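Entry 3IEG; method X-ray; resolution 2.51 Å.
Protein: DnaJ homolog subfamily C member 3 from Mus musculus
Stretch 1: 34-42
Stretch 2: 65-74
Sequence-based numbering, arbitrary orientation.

Stretch 1, residues 34-42: PDNYIAYYR
Stretch 2 (65-74) ALKMDFTAAR

How do the two stretches lie against each other? In stretch 1, N36 occupies the N-cap position of a helix that begins at Y37 and continues past R42; in stretch 2, a helix ends at L66, a type I turn spans K67 to F70, and F70 stands at the N-cap position of the next helix, from T71. Nearest CA atoms pair Y37 with L66 (6.2 Å) and Y41 with A73 (7.0 Å). No hydrogen bond crosses, and 441 Å² is buried, both sides summed.

What does Y37 do, the residue with most surface covered? Its chi1 is p (70°), chi2 -79°. K67 CD sits 4.1 Å from the centroid of the Y37 ring, almost on its normal, so the aliphatic chain covers one face while K67 NZ reaches D69 OD1 (2.9 Å) in a salt bridge. At the ring edge, Y37 CE2 meets F70 CD1 at 3.7 Å.

Where does L66 fit? Rotamer m,t brings its CD1 to 3.3 Å from D35 O, 4.0 Å from Y37 CB and 4.2 Å from Y40 CD2, a branched apolar chain packed against the first turn of the helix and the D35 carbonyl just before it.

How does Y41 close the contact? With chi1 t and chi2 67°, its face receives the edge of F70 (chi1 t, chi2 100°), centroids 4.8 Å apart, planes at 56°. The short methyls of A72 and A73 meet the Y41 ring and hydroxyl: Y41 OH to A72 CB is 3.6 Å, Y41 CD1 to A73 CB 3.9 Å.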

ATOM      1  N   PRO A  34      27.350   5.196 -32.493  1.00 44.95           N
ATOM      2  CA  PRO A  34      26.009   4.717 -32.117  1.00 44.84           C
ATOM      3  C   PRO A  34      25.560   3.374 -32.731  1.00 44.61           C
ATOM      4  O   PRO A  34      24.513   2.863 -32.342  1.00 44.29           O
ATOM      5  CB  PRO A  34      25.084   5.868 -32.562  1.00 44.94           C
ATOM      6  CG  PRO A  34      25.995   7.024 -32.888  1.00 44.70           C
ATOM      7  CD  PRO A  34      27.289   6.420 -33.310  1.00 44.77           C
ATOM      8  N   ASP A  35      26.342   2.811 -33.653  1.00 44.61           N
ATOM      9  CA  ASP A  35      25.986   1.546 -34.339  1.00 44.93           C
ATOM     10  C   ASP A  35      26.688   0.292 -33.812  1.00 44.10           C
ATOM     11  O   ASP A  35      26.321  -0.827 -34.170  1.00 44.20           O
ATOM     12  CB  ASP A  35      26.292   1.646 -35.838  1.00 45.60           C
ATOM     13  CG  ASP A  35      25.301   2.522 -36.585  1.00 48.27           C
ATOM     14  OD1 ASP A  35      24.123   2.648 -36.152  1.00 50.22           O
ATOM     15  OD2 ASP A  35      25.712   3.084 -37.624  1.00 51.21           O
ATOM     16  N   ASN A  36      27.707   0.494 -32.987  1.00 43.02           N
ATOM     17  CA  ASN A  36      28.543  -0.576 -32.474  1.00 41.79           C
ATOM     18  C   ASN A  36      27.815  -1.423 -31.437  1.00 40.71           C
ATOM     19  O   ASN A  36      27.494  -0.951 -30.357  1.00 40.50           O
ATOM     20  CB  ASN A  36      29.807   0.038 -31.875  1.00 42.03           C
ATOM     21  CG  ASN A  36      30.858  -0.989 -31.552  1.00 42.77           C
ATOM     22  OD1 ASN A  36      31.989  -0.638 -31.207  1.00 43.26           O
ATOM     23  ND2 ASN A  36      30.504  -2.268 -31.670  1.00 43.13           N
ATOM     24  N   TYR A  37      27.569  -2.683 -31.766  1.00 39.62           N
ATOM     25  CA  TYR A  37      26.735  -3.523 -30.920  1.00 38.68           C
ATOM     26  C   TYR A  37      27.324  -3.888 -29.553  1.00 37.87           C
ATOM     27  O   TYR A  37      26.580  -3.930 -28.578  1.00 37.65           O
ATOM     28  CB  TYR A  37      26.279  -4.772 -31.665  1.00 39.22           C
ATOM     29  CG  TYR A  37      27.381  -5.758 -31.921  1.00 39.97           C
ATOM     30  CD1 TYR A  37      28.296  -5.564 -32.959  1.00 40.99           C
ATOM     31  CD2 TYR A  37      27.513  -6.892 -31.129  1.00 40.08           C
ATOM     32  CE1 TYR A  37      29.322  -6.477 -33.194  1.00 40.70           C
ATOM     33  CE2 TYR A  37      28.522  -7.801 -31.355  1.00 41.08           C
ATOM     34  CZ  TYR A  37      29.424  -7.591 -32.385  1.00 40.61           C
ATOM     35  OH  TYR A  37      30.424  -8.511 -32.589  1.00 41.32           O
ATOM     36  N   ILE A  38      28.633  -4.155 -29.466  1.00 36.71           N
ATOM     37  CA  ILE A  38      29.223  -4.487 -28.155  1.00 35.90           C
ATOM     38  C   ILE A  38      29.186  -3.330 -27.187  1.00 34.87           C
ATOM     39  O   ILE A  38      29.006  -3.546 -25.997  1.00 34.91           O
ATOM     40  CB  ILE A  38      30.663  -5.068 -28.184  1.00 36.03           C
ATOM     41  CG1 ILE A  38      31.337  -4.794 -29.521  1.00 36.81           C
ATOM     42  CG2 ILE A  38      30.652  -6.562 -27.839  1.00 35.74           C
ATOM     43  CD1 ILE A  38      32.278  -3.630 -29.470  1.00 38.14           C
ATOM     44  N   ALA A  39      29.359  -2.112 -27.691  1.00 33.67           N
ATOM     45  CA  ALA A  39      29.317  -0.939 -26.830  1.00 32.85           C
ATOM     46  C   ALA A  39      28.022  -0.952 -26.028  1.00 32.50           C
ATOM     47  O   ALA A  39      28.057  -0.816 -24.812  1.00 32.29           O
ATOM     48  CB  ALA A  39      29.454   0.334 -27.635  1.00 32.69           C
ATOM     49  N   TYR A  40      26.889  -1.164 -26.704  1.00 31.94           N
ATOM     50  CA  TYR A  40      25.602  -1.257 -26.026  1.00 31.09           C
ATOM     51  C   TYR A  40      25.549  -2.465 -25.106  1.00 30.40           C
ATOM     52  O   TYR A  40      24.919  -2.415 -24.045  1.00 30.29           O
ATOM     53  CB  TYR A  40      24.444  -1.325 -27.023  1.00 31.58           C
ATOM     54  CG  TYR A  40      24.167  -0.040 -27.759  1.00 32.24           C
ATOM     55  CD1 TYR A  40      23.464   1.004 -27.148  1.00 33.26           C
ATOM     56  CD2 TYR A  40      24.588   0.129 -29.076  1.00 32.08           C
ATOM     57  CE1 TYR A  40      23.205   2.195 -27.837  1.00 33.41           C
ATOM     58  CE2 TYR A  40      24.342   1.303 -29.764  1.00 31.96           C
ATOM     59  CZ  TYR A  40      23.649   2.332 -29.147  1.00 32.84           C
ATOM     60  OH  TYR A  40      23.406   3.494 -29.847  1.00 32.91           O
ATOM     61  N   TYR A  41      26.198  -3.552 -25.505  1.00 29.47           N
ATOM     62  CA  TYR A  41      26.220  -4.735 -24.653  1.00 29.15           C
ATOM     63  C   TYR A  41      27.023  -4.458 -23.378  1.00 28.89           C
ATOM     64  O   TYR A  41      26.551  -4.725 -22.281  1.00 29.01           O
ATOM     65  CB  TYR A  41      26.747  -5.968 -25.399  1.00 28.80           C
ATOM     66  CG  TYR A  41      26.802  -7.212 -24.545  1.00 28.63           C
ATOM     67  CD1 TYR A  41      25.626  -7.825 -24.086  1.00 28.39           C
ATOM     68  CD2 TYR A  41      28.029  -7.777 -24.180  1.00 27.87           C
ATOM     69  CE1 TYR A  41      25.669  -8.962 -23.288  1.00 27.59           C
ATOM     70  CE2 TYR A  41      28.086  -8.920 -23.389  1.00 27.68           C
ATOM     71  CZ  TYR A  41      26.905  -9.511 -22.948  1.00 28.67           C
ATOM     72  OH  TYR A  41      26.961 -10.646 -22.156  1.00 29.10           O
ATOM     73  N   ARG A  42      28.219  -3.897 -23.527  1.00 28.50           N
ATOM     74  CA  ARG A  42      29.055  -3.584 -22.379  1.00 28.38           C
ATOM     75  C   ARG A  42      28.330  -2.681 -21.390  1.00 28.07           C
ATOM     76  O   ARG A  42      28.331  -2.944 -20.168  1.00 27.98           O
ATOM     77  CB  ARG A  42      30.371  -2.953 -22.816  1.00 28.58           C
ATOM     78  CG  ARG A  42      31.234  -3.848 -23.698  1.00 29.24           C
ATOM     79  CD  ARG A  42      31.598  -5.156 -23.019  1.00 29.10           C
ATOM     80  NE  ARG A  42      32.525  -5.922 -23.844  1.00 29.94           N
ATOM     81  CZ  ARG A  42      32.666  -7.241 -23.786  1.00 30.17           C
ATOM     82  NH1 ARG A  42      31.927  -7.968 -22.952  1.00 30.76           N
ATOM     83  NH2 ARG A  42      33.539  -7.835 -24.577  1.00 30.39           N
ATOM     84  N   ALA A  65      18.656  -5.999 -31.815  1.00 38.96           N
ATOM     85  CA  ALA A  65      18.255  -5.359 -33.066  1.00 39.81           C
ATOM     86  C   ALA A  65      19.417  -5.310 -34.066  1.00 40.58           C
ATOM     87  O   ALA A  65      19.224  -5.559 -35.252  1.00 40.81           O
ATOM     88  CB  ALA A  65      17.699  -3.964 -32.803  1.00 39.55           C
ATOM     89  N   LEU A  66      20.620  -5.016 -33.574  1.00 41.55           N
ATOM     90  CA  LEU A  66      21.822  -4.931 -34.403  1.00 42.19           C
ATOM     91  C   LEU A  66      22.433  -6.282 -34.744  1.00 43.12           C
ATOM     92  O   LEU A  66      23.051  -6.441 -35.794  1.00 43.02           O
ATOM     93  CB  LEU A  66      22.885  -4.087 -33.702  1.00 41.96           C
ATOM     94  CG  LEU A  66      22.661  -2.582 -33.631  1.00 41.89           C
ATOM     95  CD1 LEU A  66      23.614  -1.988 -32.621  1.00 42.34           C
ATOM     96  CD2 LEU A  66      22.844  -1.931 -34.994  1.00 41.61           C
ATOM     97  N   LYS A  67      22.274  -7.252 -33.851  1.00 44.47           N
ATOM     98  CA  LYS A  67      22.993  -8.501 -33.972  1.00 46.18           C
ATOM     99  C   LYS A  67      22.135  -9.633 -33.448  1.00 47.58           C
ATOM    100  O   LYS A  67      22.293 -10.051 -32.306  1.00 47.65           O
ATOM    101  CB  LYS A  67      24.302  -8.412 -33.177  1.00 46.19           C
ATOM    102  CG  LYS A  67      25.439  -9.281 -33.695  1.00 46.65           C
ATOM    103  CD  LYS A  67      26.137  -8.646 -34.906  1.00 46.97           C
ATOM    104  CE  LYS A  67      27.071  -9.624 -35.605  1.00 46.74           C
ATOM    105  NZ  LYS A  67      26.363 -10.842 -36.114  1.00 46.81           N
HETATM  106  N   MSE A  68      21.236 -10.140 -34.289  1.00 49.35           N
HETATM  107  CA  MSE A  68      20.238 -11.123 -33.853  1.00 52.45           C
HETATM  108  C   MSE A  68      20.814 -12.452 -33.345  1.00 49.58           C
HETATM  109  O   MSE A  68      20.190 -13.125 -32.533  1.00 49.31           O
HETATM  110  CB  MSE A  68      19.180 -11.363 -34.941  1.00 52.49           C
HETATM  111  CG  MSE A  68      19.627 -12.249 -36.096  1.00 55.81           C
HETATM  112 SE   MSE A  68      18.107 -13.081 -37.065  1.00 63.80          SE
HETATM  113  CE  MSE A  68      19.134 -14.455 -38.084  1.00 58.19           C
ATOM    114  N   ASP A  69      21.997 -12.829 -33.811  1.00 47.91           N
ATOM    115  CA  ASP A  69      22.606 -14.064 -33.332  1.00 46.28           C
ATOM    116  C   ASP A  69      23.369 -13.903 -32.008  1.00 44.83           C
ATOM    117  O   ASP A  69      23.909 -14.882 -31.494  1.00 44.76           O
ATOM    118  CB  ASP A  69      23.467 -14.745 -34.421  1.00 46.53           C
ATOM    119  CG  ASP A  69      24.577 -13.842 -34.977  1.00 47.14           C
ATOM    120  OD1 ASP A  69      24.722 -12.683 -34.526  1.00 48.23           O
ATOM    121  OD2 ASP A  69      25.314 -14.297 -35.882  1.00 47.55           O
ATOM    122  N   PHE A  70      23.401 -12.688 -31.449  1.00 42.99           N
ATOM    123  CA  PHE A  70      24.187 -12.435 -30.231  1.00 41.04           C
ATOM    124  C   PHE A  70      23.530 -13.057 -29.036  1.00 39.32           C
ATOM    125  O   PHE A  70      22.827 -12.397 -28.278  1.00 38.79           O
ATOM    126  CB  PHE A  70      24.445 -10.954 -29.981  1.00 41.54           C
ATOM    127  CG  PHE A  70      25.519 -10.698 -28.956  1.00 42.23           C
ATOM    128  CD1 PHE A  70      26.801 -10.380 -29.348  1.00 43.21           C
ATOM    129  CD2 PHE A  70      25.248 -10.788 -27.596  1.00 43.75           C
ATOM    130  CE1 PHE A  70      27.795 -10.145 -28.402  1.00 43.82           C
ATOM    131  CE2 PHE A  70      26.232 -10.558 -26.649  1.00 43.65           C
ATOM    132  CZ  PHE A  70      27.507 -10.236 -27.053  1.00 43.12           C
ATOM    133  N   THR A  71      23.787 -14.342 -28.868  1.00 37.55           N
ATOM    134  CA  THR A  71      23.027 -15.132 -27.931  1.00 36.11           C
ATOM    135  C   THR A  71      23.038 -14.638 -26.468  1.00 35.12           C
ATOM    136  O   THR A  71      22.005 -14.638 -25.812  1.00 35.42           O
ATOM    137  CB  THR A  71      23.264 -16.653 -28.128  1.00 35.79           C
ATOM    138  OG1 THR A  71      23.426 -17.306 -26.861  1.00 36.61           O
ATOM    139  CG2 THR A  71      24.460 -16.915 -29.024  1.00 35.76           C
ATOM    140  N   ALA A  72      24.188 -14.180 -25.982  1.00 34.22           N
ATOM    141  CA  ALA A  72      24.330 -13.735 -24.583  1.00 33.13           C
ATOM    142  C   ALA A  72      23.381 -12.598 -24.186  1.00 32.30           C
ATOM    143  O   ALA A  72      22.836 -12.603 -23.095  1.00 32.31           O
ATOM    144  CB  ALA A  72      25.772 -13.354 -24.280  1.00 32.84           C
ATOM    145  N   ALA A  73      23.184 -11.640 -25.082  1.00 31.62           N
ATOM    146  CA  ALA A  73      22.316 -10.506 -24.815  1.00 31.02           C
ATOM    147  C   ALA A  73      20.855 -10.911 -24.786  1.00 30.52           C
ATOM    148  O   ALA A  73      20.078 -10.380 -23.986  1.00 30.58           O
ATOM    149  CB  ALA A  73      22.540  -9.418 -25.838  1.00 31.26           C
ATOM    150  N   ARG A  74      20.480 -11.842 -25.659  1.00 29.89           N
ATOM    151  CA  ARG A  74      19.115 -12.329 -25.706  1.00 29.45           C
ATOM    152  C   ARG A  74      18.808 -13.165 -24.468  1.00 28.79           C
ATOM    153  O   ARG A  74      17.723 -13.059 -23.900  1.00 28.16           O
ATOM    154  CB  ARG A  74      18.844 -13.108 -26.992  1.00 29.41           C
ATOM    155  CG  ARG A  74      17.407 -13.583 -27.107  1.00 30.35           C
ATOM    156  CD  ARG A  74      17.094 -14.280 -28.413  1.00 30.70           C
ATOM    157  NE  ARG A  74      16.527 -13.350 -29.387  1.00 34.24           N
ATOM    158  CZ  ARG A  74      17.065 -13.137 -30.574  1.00 35.11           C
ATOM    159  NH1 ARG A  74      18.154 -13.797 -30.917  1.00 37.03           N
ATOM    160  NH2 ARG A  74      16.528 -12.280 -31.415  1.00 36.74           N
TER